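Local coordinates for aldehyde dehydrogenase family protein (Pseudomonas syringae pv. tomato, PDB 6X9L) that probably oxidises long-chain aliphatic aldehydes such as octanal with NAD+ as the electron acceptor, at residues V123-D128 / N451-F456; A131-Q136 / Y468-F473; A167-A172 / C177-K182. The protein carries 1 engineered substitution. All coordinates share one frame; numbering follows the deposited sequence.

Contact 1: V123-D128 / N451-F456; sequences VRVARD and NPMAPF. With NAD (nicotinamide-adenine-dinucleotide), chain D.
Val125 spreads its two methyl branches over neighbouring residues of one tight turn: CG2 rests against the Pro452 ring, CG2 to CB 3.8 Å, while CG1 faces the thioether of Met453, CG1 to SD 3.4 Å. With chi1 at 168°, CG1 lies beside the carbonyl carbon, on the Met453 side, and CG2 beside the backbone N, nearest Pro452. Met453 starts sidelong to the helix, but bends at chi2 and chi3 carry its sulfur and CE back to the valine. Arg124, one residue earlier, adds a looser touch, NH2 to Pro452 CG 4.1 Å. The turn is a type I beta turn from Asn451 to Ala454, closed by Ala454 N to Asn451 O at 3.2 Å; an Asx turn overlaps it, Met453 N donating to Asn451 OD1 at 2.9 Å. It lies in the loop leading from strand 442-445 to Phe456 of the octanal and NAD pockets, and Asn451 ND2 is hydrogen-bonded to Thr142 OG1 of the second subunit. Salt bridges link the charged side chains of the helix. Arg127 grips Asp128 OD1 side-on, with NE and NH2 both on that oxygen, whereas Arg124 NH2 pairs with Glu121 and its NH1 bonds weakly to Asp128 OD2.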
loop_
_atom_site.group_PDB
_atom_site.type_symbol
_atom_site.label_atom_id
_atom_site.label_comp_id
_atom_site.label_asym_id
_atom_site.label_seq_id
_atom_site.Cartn_x
_atom_site.Cartn_y
_atom_site.Cartn_z
ATOM N N VAL A 123 14.341 2.305 17.810
ATOM C CA VAL A 123 13.605 2.959 18.883
ATOM C C VAL A 123 14.100 4.390 19.077
ATOM O O VAL A 123 13.306 5.316 19.280
ATOM C CB VAL A 123 13.715 2.107 20.160
ATOM C CG1 VAL A 123 13.010 2.750 21.338
ATOM C CG2 VAL A 123 13.150 0.712 19.872
ATOM N N ARG A 124 15.413 4.597 18.983
ATOM C CA ARG A 124 15.964 5.938 19.124
ATOM C C ARG A 124 15.437 6.855 18.023
ATOM O O ARG A 124 14.999 7.987 18.290
ATOM C CB ARG A 124 17.486 5.868 19.106
ATOM C CG ARG A 124 18.181 7.034 19.773
ATOM C CD ARG A 124 18.946 7.860 18.766
ATOM N NE ARG A 124 19.699 7.028 17.830
ATOM C CZ ARG A 124 19.956 7.382 16.573
ATOM N NH1 ARG A 124 19.518 8.543 16.099
ATOM N NH2 ARG A 124 20.643 6.571 15.786
ATOM N N VAL A 125 15.435 6.353 16.780
ATOM C CA VAL A 125 15.034 7.136 15.612
ATOM C C VAL A 125 13.576 7.572 15.717
ATOM O O VAL A 125 13.219 8.704 15.348
ATOM C CB VAL A 125 15.288 6.323 14.327
ATOM C CG1 VAL A 125 14.613 6.967 13.128
ATOM C CG2 VAL A 125 16.785 6.163 14.084
ATOM N N ALA A 126 12.703 6.681 16.197
ATOM C CA ALA A 126 11.299 7.047 16.362
ATOM C C ALA A 126 11.112 8.052 17.491
ATOM O O ALA A 126 10.217 8.902 17.416
ATOM C CB ALA A 126 10.442 5.798 16.604
ATOM N N ARG A 127 11.959 7.999 18.520
ATOM C CA ARG A 127 11.880 9.004 19.564
ATOM C C ARG A 127 12.239 10.382 19.019
ATOM O O ARG A 127 11.436 11.320 19.088
ATOM C CB ARG A 127 12.797 8.630 20.727
ATOM C CG ARG A 127 12.914 9.762 21.745
ATOM C CD ARG A 127 14.072 9.549 22.693
ATOM N NE ARG A 127 15.355 9.838 22.066
ATOM C CZ ARG A 127 16.515 9.412 22.553
ATOM N NH1 ARG A 127 16.533 8.680 23.662
ATOM N NH2 ARG A 127 17.656 9.712 21.936
ATOM N N ASP A 128 13.462 10.523 18.488
ATOM C CA ASP A 128 13.926 11.813 17.989
ATOM C C ASP A 128 12.972 12.373 16.960
ATOM O O ASP A 128 12.862 13.594 16.798
ATOM C CB ASP A 128 15.311 11.676 17.354
ATOM C CG ASP A 128 16.352 11.144 18.312
ATOM O OD1 ASP A 128 16.174 11.274 19.542
ATOM O OD2 ASP A 128 17.362 10.603 17.821
ATOM N N ASN A 451 22.551 2.516 7.985
ATOM C CA ASN A 451 21.948 3.846 8.130
ATOM C C ASN A 451 20.521 3.707 8.654
ATOM O O ASN A 451 19.611 3.344 7.884
ATOM C CB ASN A 451 21.968 4.589 6.789
ATOM C CG ASN A 451 21.372 5.978 6.867
ATOM O OD1 ASN A 451 20.775 6.355 7.863
ATOM N ND2 ASN A 451 21.512 6.741 5.792
ATOM N N PRO A 452 20.263 3.995 9.935
ATOM C CA PRO A 452 18.914 3.776 10.479
ATOM C C PRO A 452 17.855 4.731 9.947
ATOM O O PRO A 452 16.676 4.543 10.271
ATOM C CB PRO A 452 19.111 3.965 11.987
ATOM C CG PRO A 452 20.333 4.822 12.116
ATOM C CD PRO A 452 21.223 4.407 10.976
ATOM N N MET A 453 18.215 5.744 9.158
ATOM C CA MET A 453 17.221 6.644 8.590
ATOM C C MET A 453 16.852 6.296 7.161
ATOM O O MET A 453 15.878 6.849 6.641
ATOM C CB MET A 453 17.725 8.091 8.623
ATOM C CG MET A 453 18.034 8.642 10.005
ATOM S SD MET A 453 16.564 8.819 11.027
ATOM C CE MET A 453 15.252 8.961 9.814
ATOM N N ALA A 454 17.608 5.413 6.510
ATOM C CA ALA A 454 17.352 5.107 5.107
ATOM C C ALA A 454 16.115 4.231 4.992
ATOM O O ALA A 454 15.966 3.271 5.764
ATOM C CB ALA A 454 18.548 4.403 4.471
ATOM N N PRO A 455 15.205 4.535 4.064
ATOM C CA PRO A 455 14.052 3.656 3.852
ATOM C C PRO A 455 14.518 2.273 3.410
ATOM O O PRO A 455 15.449 2.132 2.605
ATOM C CB PRO A 455 13.250 4.362 2.750
ATOM C CG PRO A 455 13.905 5.677 2.518
ATOM C CD PRO A 455 15.268 5.641 3.091
ATOM N N PHE A 456 13.871 1.248 3.962
ATOM C CA PHE A 456 14.222 -0.143 3.713
ATOM C C PHE A 456 12.970 -0.871 3.244
ATOM O O PHE A 456 11.932 -0.814 3.907
ATOM C CB PHE A 456 14.817 -0.781 4.978
ATOM C CG PHE A 456 15.274 -2.211 4.811
ATOM C CD1 PHE A 456 14.379 -3.262 4.933
ATOM C CD2 PHE A 456 16.609 -2.508 4.570
ATOM C CE1 PHE A 456 14.798 -4.591 4.802
ATOM C CE2 PHE A 456 17.033 -3.829 4.444
ATOM C CZ PHE A 456 16.122 -4.873 4.558
HETATM P PA NAD D . 7.826 -17.076 7.374
HETATM O O1A NAD D . 7.275 -16.401 6.168
HETATM O O2A NAD D . 7.758 -18.553 7.307
HETATM O O5B NAD D . 7.109 -16.541 8.723
HETATM C C5B NAD D . 7.109 -15.165 9.057
HETATM C C4B NAD D . 6.025 -14.877 10.105
HETATM O O4B NAD D . 4.761 -15.183 9.552
HETATM C C3B NAD D . 6.139 -15.746 11.350
HETATM O O3B NAD D . 5.747 -14.963 12.470
HETATM C C2B NAD D . 5.129 -16.857 11.122
HETATM O O2B NAD D . 4.594 -17.377 12.321
HETATM C C1B NAD D . 4.061 -16.096 10.389
HETATM N N9A NAD D . 3.259 -16.910 9.485
HETATM C C8A NAD D . 3.606 -18.067 8.819
HETATM N N7A NAD D . 2.550 -18.413 8.044
HETATM C C5A NAD D . 1.561 -17.504 8.212
HETATM C C6A NAD D . 0.291 -17.377 7.670
HETATM N N6A NAD D . -0.094 -18.181 6.681
HETATM N N1A NAD D . -0.487 -16.299 8.039
HETATM C C2A NAD D . -0.020 -15.362 8.931
HETATM N N3A NAD D . 1.243 -15.488 9.469
HETATM C C4A NAD D . 2.004 -16.548 9.110
HETATM O O3 NAD D . 9.301 -16.483 7.631
HETATM P PN NAD D . 10.720 -17.236 7.558
HETATM O O1N NAD D . 10.951 -17.723 6.177
HETATM O O2N NAD D . 10.841 -18.173 8.689
HETATM O O5D NAD D . 11.566 -15.865 7.830
HETATM C C5D NAD D . 12.652 -15.547 6.995
HETATM C C4D NAD D . 12.129 -14.773 5.783
HETATM O O4D NAD D . 11.828 -13.440 6.158
HETATM C C3D NAD D . 13.188 -14.693 4.700
HETATM O O3D NAD D . 12.557 -14.729 3.444
HETATM C C2D NAD D . 13.739 -13.304 4.896
HETATM O O2D NAD D . 14.332 -12.786 3.725
HETATM C C1D NAD D . 12.482 -12.536 5.293
HETATM N N1N NAD D . 12.903 -11.273 5.912
HETATM C C2N NAD D . 12.641 -10.092 5.273
HETATM C C3N NAD D . 13.078 -8.894 5.820
HETATM C C7N NAD D . 12.833 -7.577 5.150
HETATM O O7N NAD D . 13.036 -6.426 5.930
HETATM N N7N NAD D . 12.458 -7.496 3.871
HETATM C C4N NAD D . 13.788 -8.897 7.015
HETATM C C5N NAD D . 14.055 -10.102 7.648
HETATM C C6N NAD D . 13.616 -11.293 7.080
#

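Contact 2: A131-Q136 / Y468-F473; sequences ATYRFQ and YGVHGF
Tyr133 and Phe473 both hold CG anti to the backbone N, with chi1 of -168° and 175°, and these extended torsions send the two rings out from a loop and a helix to meet. The encounter is T-shaped: the edge of Phe473 points into one face of Tyr133, with ring centroids 5.0 Å apart and planes at 71°. Phe473 CE2 does the touching. It stands over the centre of the tyrosine ring and is 3.6 Å from Tyr133 CD2, with all six ring carbons of the tyrosine at similar range. Phe135 reaches the same phenylalanine by another route, since its CG lies beside the backbone N. Its CE1 comes 3.9 Å from Phe473 CZ, at the edge of the Phe473 ring, and the two side chains cross at about a right angle. Within the loop, Tyr133 CD1 sits over the centre of one Phe135 face, so the three rings interlock rather than pair off. Val470, one helical turn before Phe473, adds an aliphatic flank: its CG2 lies near the plane of the tyrosine ring at 4.2 Å from Tyr133 CE2. Phe473 N donates to Gly469 O at 3.1 Å, a helical bond that spans Val470. The phenol adds a polar tie, for Tyr133 OH is hydrogen-bonded to Glu474 OE2, next along the same helix. The loop 131-136 runs from helix 117-129 into strand 136-138, whose antiparallel partner is strand 143-155. Phe135 also packs on Pro75 and Arg78 of helix 75-91, Tyr133 lies on Arg146 of strand 143-155, and the short helix 469-474 presents His471 to Thr479 of the second subunit.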
loop_
_atom_site.group_PDB
_atom_site.type_symbol
_atom_site.label_atom_id
_atom_site.label_comp_id
_atom_site.label_asym_id
_atom_site.label_seq_id
_atom_site.Cartn_x
_atom_site.Cartn_y
_atom_site.Cartn_z
ATOM N N ALA A 131 10.100 14.889 17.601
ATOM C CA ALA A 131 10.475 16.246 17.986
ATOM C C ALA A 131 10.237 17.248 16.867
ATOM O O ALA A 131 10.044 18.438 17.131
ATOM C CB ALA A 131 11.949 16.291 18.388
ATOM N N THR A 132 10.261 16.791 15.622
ATOM C CA THR A 132 10.192 17.665 14.470
ATOM C C THR A 132 8.994 17.395 13.576
ATOM O O THR A 132 8.614 18.282 12.805
ATOM C CB THR A 132 11.468 17.522 13.625
ATOM O OG1 THR A 132 11.650 16.140 13.297
ATOM C CG2 THR A 132 12.691 18.017 14.392
ATOM N N TYR A 133 8.395 16.211 13.653
ATOM C CA TYR A 133 7.378 15.826 12.691
ATOM C C TYR A 133 6.166 16.748 12.765
ATOM O O TYR A 133 5.621 16.998 13.844
ATOM C CB TYR A 133 6.954 14.376 12.926
ATOM C CG TYR A 133 6.133 13.867 11.775
ATOM C CD1 TYR A 133 4.767 14.099 11.728
ATOM C CD2 TYR A 133 6.732 13.207 10.695
ATOM C CE1 TYR A 133 4.018 13.673 10.663
ATOM C CE2 TYR A 133 5.991 12.778 9.627
ATOM C CZ TYR A 133 4.632 13.020 9.617
ATOM O OH TYR A 133 3.852 12.603 8.575
ATOM N N ARG A 134 5.727 17.233 11.608
ATOM C CA ARG A 134 4.574 18.121 11.520
ATOM C C ARG A 134 3.349 17.270 11.203
ATOM O O ARG A 134 3.201 16.783 10.076
ATOM C CB ARG A 134 4.788 19.199 10.456
ATOM C CG ARG A 134 6.018 20.084 10.662
ATOM C CD ARG A 134 5.723 21.318 11.508
ATOM N NE ARG A 134 5.190 22.435 10.721
ATOM C CZ ARG A 134 3.954 22.916 10.836
ATOM N NH1 ARG A 134 3.105 22.389 11.713
ATOM N NH2 ARG A 134 3.563 23.934 10.076
ATOM N N PHE A 135 2.471 17.090 12.189
ATOM C CA PHE A 135 1.279 16.291 11.944
ATOM C C PHE A 135 0.223 17.061 11.163
ATOM O O PHE A 135 -0.581 16.444 10.455
ATOM C CB PHE A 135 0.696 15.772 13.262
ATOM C CG PHE A 135 1.559 14.743 13.945
ATOM C CD1 PHE A 135 1.453 13.410 13.620
ATOM C CD2 PHE A 135 2.475 15.108 14.920
ATOM C CE1 PHE A 135 2.243 12.452 14.254
ATOM C CE2 PHE A 135 3.256 14.157 15.553
ATOM C CZ PHE A 135 3.140 12.831 15.217
ATOM N N GLN A 136 0.229 18.385 11.249
ATOM C CA GLN A 136 -0.648 19.229 10.457
ATOM C C GLN A 136 0.167 20.177 9.591
ATOM O O GLN A 136 1.225 20.663 10.000
ATOM C CB GLN A 136 -1.581 20.038 11.340
ATOM C CG GLN A 136 -2.465 20.981 10.572
ATOM C CD GLN A 136 -3.227 21.887 11.486
ATOM O OE1 GLN A 136 -4.453 21.779 11.623
ATOM N NE2 GLN A 136 -2.509 22.797 12.137
ATOM N N TYR A 468 11.970 1.745 8.683
ATOM C CA TYR A 468 13.080 2.573 9.166
ATOM C C TYR A 468 12.770 4.061 9.006
ATOM O O TYR A 468 12.089 4.456 8.057
ATOM C CB TYR A 468 14.396 2.271 8.440
ATOM C CG TYR A 468 14.872 0.820 8.379
ATOM C CD1 TYR A 468 14.032 -0.255 8.682
ATOM C CD2 TYR A 468 16.178 0.531 7.989
ATOM C CE1 TYR A 468 14.492 -1.576 8.600
ATOM C CE2 TYR A 468 16.639 -0.774 7.906
ATOM C CZ TYR A 468 15.799 -1.823 8.216
ATOM O OH TYR A 468 16.287 -3.114 8.126
ATOM N N GLY A 469 13.255 4.890 9.923
ATOM C CA GLY A 469 13.151 6.331 9.794
ATOM C C GLY A 469 11.770 6.909 9.520
ATOM O O GLY A 469 10.746 6.262 9.765
ATOM N N VAL A 470 11.748 8.139 8.980
ATOM C CA VAL A 470 10.482 8.830 8.755
ATOM C C VAL A 470 9.576 8.028 7.814
ATOM O O VAL A 470 8.361 7.972 8.016
ATOM C CB VAL A 470 10.745 10.257 8.234
ATOM C CG1 VAL A 470 11.559 10.214 6.976
ATOM C CG2 VAL A 470 9.431 10.991 7.965
ATOM N N HIS A 471 10.143 7.415 6.763
ATOM C CA HIS A 471 9.328 6.627 5.837
ATOM C C HIS A 471 8.558 5.536 6.563
ATOM O O HIS A 471 7.340 5.393 6.384
ATOM C CB HIS A 471 10.202 6.004 4.758
ATOM C CG HIS A 471 10.697 6.988 3.754
ATOM N ND1 HIS A 471 11.692 7.901 4.038
ATOM C CD2 HIS A 471 10.322 7.218 2.475
ATOM C CE1 HIS A 471 11.920 8.642 2.969
ATOM N NE2 HIS A 471 11.098 8.251 2.010
ATOM N N GLY A 472 9.265 4.733 7.364
ATOM C CA GLY A 472 8.605 3.689 8.128
ATOM C C GLY A 472 7.559 4.235 9.073
ATOM O O GLY A 472 6.522 3.604 9.293
ATOM N N PHE A 473 7.809 5.417 9.630
ATOM C CA PHE A 473 6.851 6.064 10.518
ATOM C C PHE A 473 5.556 6.417 9.780
ATOM O O PHE A 473 4.450 6.269 10.328
ATOM C CB PHE A 473 7.530 7.303 11.115
ATOM C CG PHE A 473 6.649 8.159 11.972
ATOM C CD1 PHE A 473 6.281 7.750 13.245
ATOM C CD2 PHE A 473 6.240 9.403 11.523
ATOM C CE1 PHE A 473 5.495 8.551 14.039
ATOM C CE2 PHE A 473 5.453 10.216 12.315
ATOM C CZ PHE A 473 5.080 9.790 13.575
#

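Contact 3: A167-A172 / C177-K182; sequences AKVAPA and CTVVLK. With NAD (nicotinamide-adenine-dinucleotide), chain D.
Val169 and Ala172 pack against Val179 inside the beta-alpha-beta unit formed by strand 143-155, helix 161-174 and strand 178-182, part of the Rossmann-like coenzyme domain of aldehyde dehydrogenases. Along the helix, Lys168 starts out facing the strand, but its long chain leads elsewhere: NZ makes a salt bridge to Glu467 and hydrogen bonds to Ser232 and Thr234, partners that probably offset the charge of a buried lysine. Val169 is the first to meet the strand, and loosely, with CG2 at 4.5 Å from Val179 CG1; both valines also lie on Leu154 of the preceding strand. At Pro171 the helix kinks, since a proline nitrogen has no hydrogen to give to the turn before. Ala172 then supplies the tighter half of the interface, with CB 3.9 Å from Val179 CG2 and 4.4 Å from Cys177 CB. Its carbonyl also accepts from Cys177 N at 2.9 Å, the N-H...O angle being 140° and the donor tilted 20° from the carbonyl plane, a bond that clamps the short connection between helix and strand. From there the strand runs to the coenzyme. Lys182, bent at chi3 and chi4, donates to Gly213 O through NZ and makes weak hydrogen bonds to both hydroxyls of the adenine-side ribose of NAD, with NZ 3.0 Å from O2B and 3.4 Å from O3B.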
loop_
_atom_site.group_PDB
_atom_site.type_symbol
_atom_site.label_atom_id
_atom_site.label_comp_id
_atom_site.label_asym_id
_atom_site.label_seq_id
_atom_site.Cartn_x
_atom_site.Cartn_y
_atom_site.Cartn_z
ATOM N N ALA A 167 11.616 -2.339 14.456
ATOM C CA ALA A 167 11.293 -1.608 13.237
ATOM C C ALA A 167 9.801 -1.390 13.091
ATOM O O ALA A 167 9.382 -0.433 12.438
ATOM C CB ALA A 167 11.826 -2.352 11.997
ATOM N N LYS A 168 8.987 -2.275 13.660
ATOM C CA LYS A 168 7.539 -2.152 13.541
ATOM C C LYS A 168 6.929 -1.437 14.745
ATOM O O LYS A 168 6.134 -0.504 14.574
ATOM C CB LYS A 168 6.899 -3.534 13.343
ATOM C CG LYS A 168 7.360 -4.243 12.072
ATOM C CD LYS A 168 6.568 -5.500 11.820
ATOM C CE LYS A 168 7.145 -6.310 10.700
ATOM N NZ LYS A 168 6.828 -5.714 9.383
ATOM N N VAL A 169 7.326 -1.831 15.960
ATOM C CA VAL A 169 6.645 -1.358 17.161
ATOM C C VAL A 169 6.987 0.096 17.430
ATOM O O VAL A 169 6.105 0.904 17.740
ATOM C CB VAL A 169 6.986 -2.246 18.370
ATOM C CG1 VAL A 169 6.561 -1.575 19.690
ATOM C CG2 VAL A 169 6.327 -3.589 18.240
ATOM N N ALA A 170 8.266 0.456 17.327
ATOM C CA ALA A 170 8.647 1.832 17.637
ATOM C C ALA A 170 7.891 2.834 16.777
ATOM O O ALA A 170 7.175 3.685 17.329
ATOM C CB ALA A 170 10.161 1.985 17.503
ATOM N N PRO A 171 7.953 2.764 15.444
ATOM C CA PRO A 171 7.184 3.723 14.632
ATOM C C PRO A 171 5.681 3.655 14.870
ATOM O O PRO A 171 5.033 4.704 14.980
ATOM C CB PRO A 171 7.563 3.331 13.199
ATOM C CG PRO A 171 7.895 1.873 13.307
ATOM C CD PRO A 171 8.594 1.727 14.621
ATOM N N ALA A 172 5.115 2.445 14.951
ATOM C CA ALA A 172 3.686 2.279 15.210
ATOM C C ALA A 172 3.261 3.010 16.476
ATOM O O ALA A 172 2.278 3.767 16.479
ATOM C CB ALA A 172 3.360 0.793 15.323
ATOM N N CYS A 177 -0.369 4.723 17.081
ATOM C CA CYS A 177 -1.116 3.489 16.880
ATOM C C CYS A 177 -1.114 2.605 18.135
ATOM O O CYS A 177 -0.355 2.789 19.093
ATOM C CB CYS A 177 -0.563 2.690 15.702
ATOM S SG CYS A 177 -0.882 3.426 14.093
ATOM N N THR A 178 -1.972 1.602 18.086
ATOM C CA THR A 178 -2.044 0.559 19.087
ATOM C C THR A 178 -1.813 -0.762 18.362
ATOM O O THR A 178 -2.153 -0.898 17.188
ATOM C CB THR A 178 -3.393 0.660 19.797
ATOM O OG1 THR A 178 -3.182 0.659 21.211
ATOM C CG2 THR A 178 -4.354 -0.414 19.360
ATOM N N VAL A 179 -1.175 -1.719 19.027
ATOM C CA VAL A 179 -0.478 -2.775 18.307
ATOM C C VAL A 179 -0.647 -4.126 18.999
ATOM O O VAL A 179 -0.594 -4.224 20.233
ATOM C CB VAL A 179 1.010 -2.403 18.168
ATOM C CG1 VAL A 179 1.897 -3.383 18.915
ATOM C CG2 VAL A 179 1.373 -2.294 16.711
ATOM N N VAL A 180 -0.851 -5.178 18.194
ATOM C CA VAL A 180 -0.822 -6.567 18.663
ATOM C C VAL A 180 0.196 -7.333 17.821
ATOM O O VAL A 180 0.098 -7.360 16.585
ATOM C CB VAL A 180 -2.196 -7.240 18.587
ATOM C CG1 VAL A 180 -2.666 -7.266 17.188
ATOM C CG2 VAL A 180 -2.081 -8.656 19.063
ATOM N N LEU A 181 1.173 -7.949 18.490
ATOM C CA LEU A 181 2.341 -8.539 17.851
ATOM C C LEU A 181 2.297 -10.054 17.985
ATOM O O LEU A 181 2.087 -10.576 19.086
ATOM C CB LEU A 181 3.636 -8.006 18.483
ATOM C CG LEU A 181 4.918 -8.833 18.274
ATOM C CD1 LEU A 181 5.321 -8.848 16.793
ATOM C CD2 LEU A 181 6.071 -8.324 19.133
ATOM N N LYS A 182 2.499 -10.756 16.870
ATOM C CA LYS A 182 2.768 -12.187 16.928
ATOM C C LYS A 182 4.224 -12.417 16.558
ATOM O O LYS A 182 4.582 -12.285 15.376
ATOM C CB LYS A 182 1.855 -12.976 15.988
ATOM C CG LYS A 182 1.888 -14.484 16.282
ATOM C CD LYS A 182 1.622 -15.358 15.062
ATOM C CE LYS A 182 2.890 -15.581 14.243
ATOM N NZ LYS A 182 3.965 -16.235 15.043
HETATM P PA NAD D . 7.826 -17.076 7.374
HETATM O O1A NAD D . 7.275 -16.401 6.168
HETATM O O2A NAD D . 7.758 -18.553 7.307
HETATM O O5B NAD D . 7.109 -16.541 8.723
HETATM C C5B NAD D . 7.109 -15.165 9.057
HETATM C C4B NAD D . 6.025 -14.877 10.105
HETATM O O4B NAD D . 4.761 -15.183 9.552
HETATM C C3B NAD D . 6.139 -15.746 11.350
HETATM O O3B NAD D . 5.747 -14.963 12.470
HETATM C C2B NAD D . 5.129 -16.857 11.122
HETATM O O2B NAD D . 4.594 -17.377 12.321
HETATM C C1B NAD D . 4.061 -16.096 10.389
HETATM N N9A NAD D . 3.259 -16.910 9.485
HETATM C C8A NAD D . 3.606 -18.067 8.819
HETATM N N7A NAD D . 2.550 -18.413 8.044
HETATM C C5A NAD D . 1.561 -17.504 8.212
HETATM C C6A NAD D . 0.291 -17.377 7.670
HETATM N N6A NAD D . -0.094 -18.181 6.681
HETATM N N1A NAD D . -0.487 -16.299 8.039
HETATM C C2A NAD D . -0.020 -15.362 8.931
HETATM N N3A NAD D . 1.243 -15.488 9.469
HETATM C C4A NAD D . 2.004 -16.548 9.110
HETATM O O3 NAD D . 9.301 -16.483 7.631
HETATM P PN NAD D . 10.720 -17.236 7.558
HETATM O O1N NAD D . 10.951 -17.723 6.177
HETATM O O2N NAD D . 10.841 -18.173 8.689
HETATM O O5D NAD D . 11.566 -15.865 7.830
HETATM C C5D NAD D . 12.652 -15.547 6.995
HETATM C C4D NAD D . 12.129 -14.773 5.783
HETATM O O4D NAD D . 11.828 -13.440 6.158
HETATM C C3D NAD D . 13.188 -14.693 4.700
HETATM O O3D NAD D . 12.557 -14.729 3.444
HETATM C C2D NAD D . 13.739 -13.304 4.896
HETATM O O2D NAD D . 14.332 -12.786 3.725
HETATM C C1D NAD D . 12.482 -12.536 5.293
HETATM N N1N NAD D . 12.903 -11.273 5.912
HETATM C C2N NAD D . 12.641 -10.092 5.273
HETATM C C3N NAD D . 13.078 -8.894 5.820
HETATM C C7N NAD D . 12.833 -7.577 5.150
HETATM O O7N NAD D . 13.036 -6.426 5.930
HETATM N N7N NAD D . 12.458 -7.496 3.871
HETATM C C4N NAD D . 13.788 -8.897 7.015
HETATM C C5N NAD D . 14.055 -10.102 7.648
HETATM C C6N NAD D . 13.616 -11.293 7.080
#

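From the N terminus, helix 117-129 provides the first half of contact 1, and the loop after it opens contact 2. Contact 3 is nested inside the loops closed by both: it joins helix 161-174 to strand 178-182 across the short connection 175-177. More than 260 residues later, 451-456 closes contact 1 and 468-473 closes contact 2, so these two cross along the chain. They also touch in space, Met453 CE lying 3.4 Å from Gly469 CA. Helix 161-174 meets both: Ala170 CB packs 3.8 Å from Val123 CA, and Pro171 O lies 3.7 Å from Phe473 CD1. The C-terminal segments are thereby tied to the coenzyme domain.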